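Local structure of endoglucanase (Clostridium thermocellum, 2YIK) at residues A[67-72]-A[195-200]. The protein probably hydrolyses internal beta-1,4-glucosidic bonds of cellulose, as a family 9 glycoside hydrolase of the cellulase type. Residues are numbered along the deposited sequence; the frame is centred on the assembly and turned at random.
With ZN (zinc ion), chain E.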
loop_
_atom_site.group_PDB
_atom_site.type_symbol
_atom_site.label_atom_id
_atom_site.label_comp_id
_atom_site.label_asym_id
_atom_site.label_seq_id
_atom_site.Cartn_x
_atom_site.Cartn_y
_atom_site.Cartn_z
ATOM N N SER A 67 -10.924 -15.874 -12.807
ATOM C CA SER A 67 -10.810 -16.541 -14.095
ATOM C C SER A 67 -10.730 -15.582 -15.273
ATOM O O SER A 67 -10.182 -15.932 -16.321
ATOM C CB SER A 67 -11.986 -17.505 -14.292
ATOM O OG SER A 67 -13.228 -16.818 -14.214
ATOM N N TRP A 68 -11.266 -14.375 -15.116
ATOM C CA TRP A 68 -11.222 -13.417 -16.211
ATOM C C TRP A 68 -9.923 -12.616 -16.301
ATOM O O TRP A 68 -9.820 -11.675 -17.095
ATOM C CB TRP A 68 -12.420 -12.471 -16.147
ATOM C CG TRP A 68 -12.672 -11.889 -14.803
ATOM C CD1 TRP A 68 -13.387 -12.451 -13.790
ATOM C CD2 TRP A 68 -12.265 -10.593 -14.343
ATOM N NE1 TRP A 68 -13.455 -11.585 -12.723
ATOM C CE2 TRP A 68 -12.768 -10.447 -13.032
ATOM C CE3 TRP A 68 -11.508 -9.558 -14.903
ATOM C CZ2 TRP A 68 -12.564 -9.280 -12.283
ATOM C CZ3 TRP A 68 -11.304 -8.401 -14.157
ATOM C CH2 TRP A 68 -11.822 -8.276 -12.855
ATOM N N ARG A 69 -8.935 -12.976 -15.483
ATOM C CA ARG A 69 -7.627 -12.313 -15.536
ATOM C C ARG A 69 -6.563 -13.324 -15.985
ATOM O O ARG A 69 -6.473 -14.426 -15.445
ATOM C CB ARG A 69 -7.213 -11.744 -14.173
ATOM C CG ARG A 69 -7.871 -10.419 -13.763
ATOM C CD ARG A 69 -7.731 -9.347 -14.837
ATOM N NE ARG A 69 -6.480 -9.452 -15.589
ATOM C CZ ARG A 69 -5.278 -9.113 -15.132
ATOM N NH1 ARG A 69 -5.136 -8.629 -13.904
ATOM N NH2 ARG A 69 -4.212 -9.268 -15.911
ATOM N N GLY A 70 -5.777 -12.952 -16.991
ATOM C CA GLY A 70 -4.711 -13.822 -17.474
ATOM C C GLY A 70 -3.424 -13.015 -17.542
ATOM O O GLY A 70 -3.433 -11.818 -17.246
ATOM N N ASP A 71 -2.320 -13.647 -17.934
ATOM C CA ASP A 71 -1.038 -12.953 -18.039
ATOM C C ASP A 71 -1.172 -11.709 -18.903
ATOM O O ASP A 71 -1.871 -11.721 -19.913
ATOM C CB ASP A 71 0.031 -13.871 -18.649
ATOM C CG ASP A 71 0.376 -15.039 -17.755
ATOM O OD1 ASP A 71 -0.039 -15.032 -16.583
ATOM O OD2 ASP A 71 1.077 -15.967 -18.216
ATOM N N CYS A 72 -0.491 -10.637 -18.511
ATOM C CA CYS A 72 -0.561 -9.389 -19.263
ATOM C C CYS A 72 0.775 -8.662 -19.277
ATOM O O CYS A 72 1.620 -8.890 -18.413
ATOM C CB CYS A 72 -1.620 -8.470 -18.657
ATOM S SG CYS A 72 -1.358 -8.170 -16.894
ATOM N N GLY A 195 -8.824 -1.078 -22.577
ATOM C CA GLY A 195 -9.109 -2.435 -22.999
ATOM C C GLY A 195 -8.578 -3.407 -21.968
ATOM O O GLY A 195 -8.008 -2.987 -20.956
ATOM N N ALA A 196 -8.762 -4.701 -22.206
ATOM C CA ALA A 196 -8.278 -5.705 -21.265
ATOM C C ALA A 196 -6.750 -5.666 -21.243
ATOM O O ALA A 196 -6.107 -5.526 -22.288
ATOM C CB ALA A 196 -8.765 -7.074 -21.681
ATOM N N PRO A 197 -6.144 -5.777 -20.052
ATOM C CA PRO A 197 -4.677 -5.745 -19.966
ATOM C C PRO A 197 -3.975 -6.857 -20.760
ATOM O O PRO A 197 -2.837 -6.683 -21.204
ATOM C CB PRO A 197 -4.416 -5.827 -18.460
ATOM C CG PRO A 197 -5.595 -6.609 -17.946
ATOM C CD PRO A 197 -6.750 -6.012 -18.727
ATOM N N GLU A 198 -4.661 -7.987 -20.938
ATOM C CA GLU A 198 -4.113 -9.121 -21.680
ATOM C C GLU A 198 -3.840 -8.789 -23.154
ATOM O O GLU A 198 -2.982 -9.411 -23.784
ATOM C CB GLU A 198 -5.067 -10.319 -21.613
ATOM C CG GLU A 198 -5.277 -10.923 -20.212
ATOM C CD GLU A 198 -6.225 -10.113 -19.322
ATOM O OE1 GLU A 198 -6.902 -9.193 -19.825
ATOM O OE2 GLU A 198 -6.303 -10.412 -18.112
ATOM N N ASN A 199 -4.558 -7.813 -23.703
ATOM C CA ASN A 199 -4.379 -7.445 -25.110
ATOM C C ASN A 199 -3.571 -6.175 -25.347
ATOM O O ASN A 199 -3.384 -5.762 -26.492
ATOM C CB ASN A 199 -5.747 -7.322 -25.797
ATOM C CG ASN A 199 -6.564 -8.594 -25.678
ATOM O OD1 ASN A 199 -6.016 -9.696 -25.770
ATOM N ND2 ASN A 199 -7.879 -8.457 -25.481
ATOM N N ASP A 200 -3.084 -5.556 -24.274
ATOM C CA ASP A 200 -2.291 -4.332 -24.404
ATOM C C ASP A 200 -0.976 -4.591 -25.124
ATOM O O ASP A 200 -0.368 -5.641 -24.943
ATOM C CB ASP A 200 -1.951 -3.750 -23.029
ATOM C CG ASP A 200 -3.098 -2.996 -22.400
ATOM O OD1 ASP A 200 -4.128 -2.777 -23.068
ATOM O OD2 ASP A 200 -2.959 -2.608 -21.222
HETATM ZN ZN ZN E . -0.351 -6.090 -16.667
HETATM O O HOH W 1 -9.216 -9.189 -18.217
#
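E198 OE2 takes the N-H groups of two neighbouring residues, R69 and G70. R69 NE donates to E198 OE2 at 2.7 Å in a nearly straight salt bridge (169°). NE comes to the syn side of OE2, tilted out of the carboxylate plane, while OE2 itself lies in the guanidinium plane. The backbone N of G70 reaches E198 OE2 on its anti side at 2.8 Å, from the opposite face of the carboxylate. R69 NH2 adds a weak bond to the same oxygen. R69 NE and NH2 thus share OE2, and this is not a paired, two-oxygen bridge; the guanidinium and carboxylate planes are turned 64° apart. E198 OE1 instead accepts from a water that also donates to W68 O.

The E198 chain is bent at chi2 (78°), which folds the carboxylate back to the 67-72 loop. P197 CG sits over one face of the R69 guanidinium, 3.6 Å from R69 NH2. P197 CB packs on C72 CB at 3.9 Å.

Further out, R69 NH1 bonds to the carbonyls of A53 and M55. C72 SG binds the zinc ion at 2.3 Å, with C56, H73 and H115 completing the site. D200 OD2 bonds to H73 NE2, a second-shell contact to that ligand.

The contact joins the loop after helix 60-63 to the loop before strand 206-209, beside this Cys2His2 zinc site. The positive charge of R69 and the G70 N-H, both at OE2, would be expected to favour ionised E198.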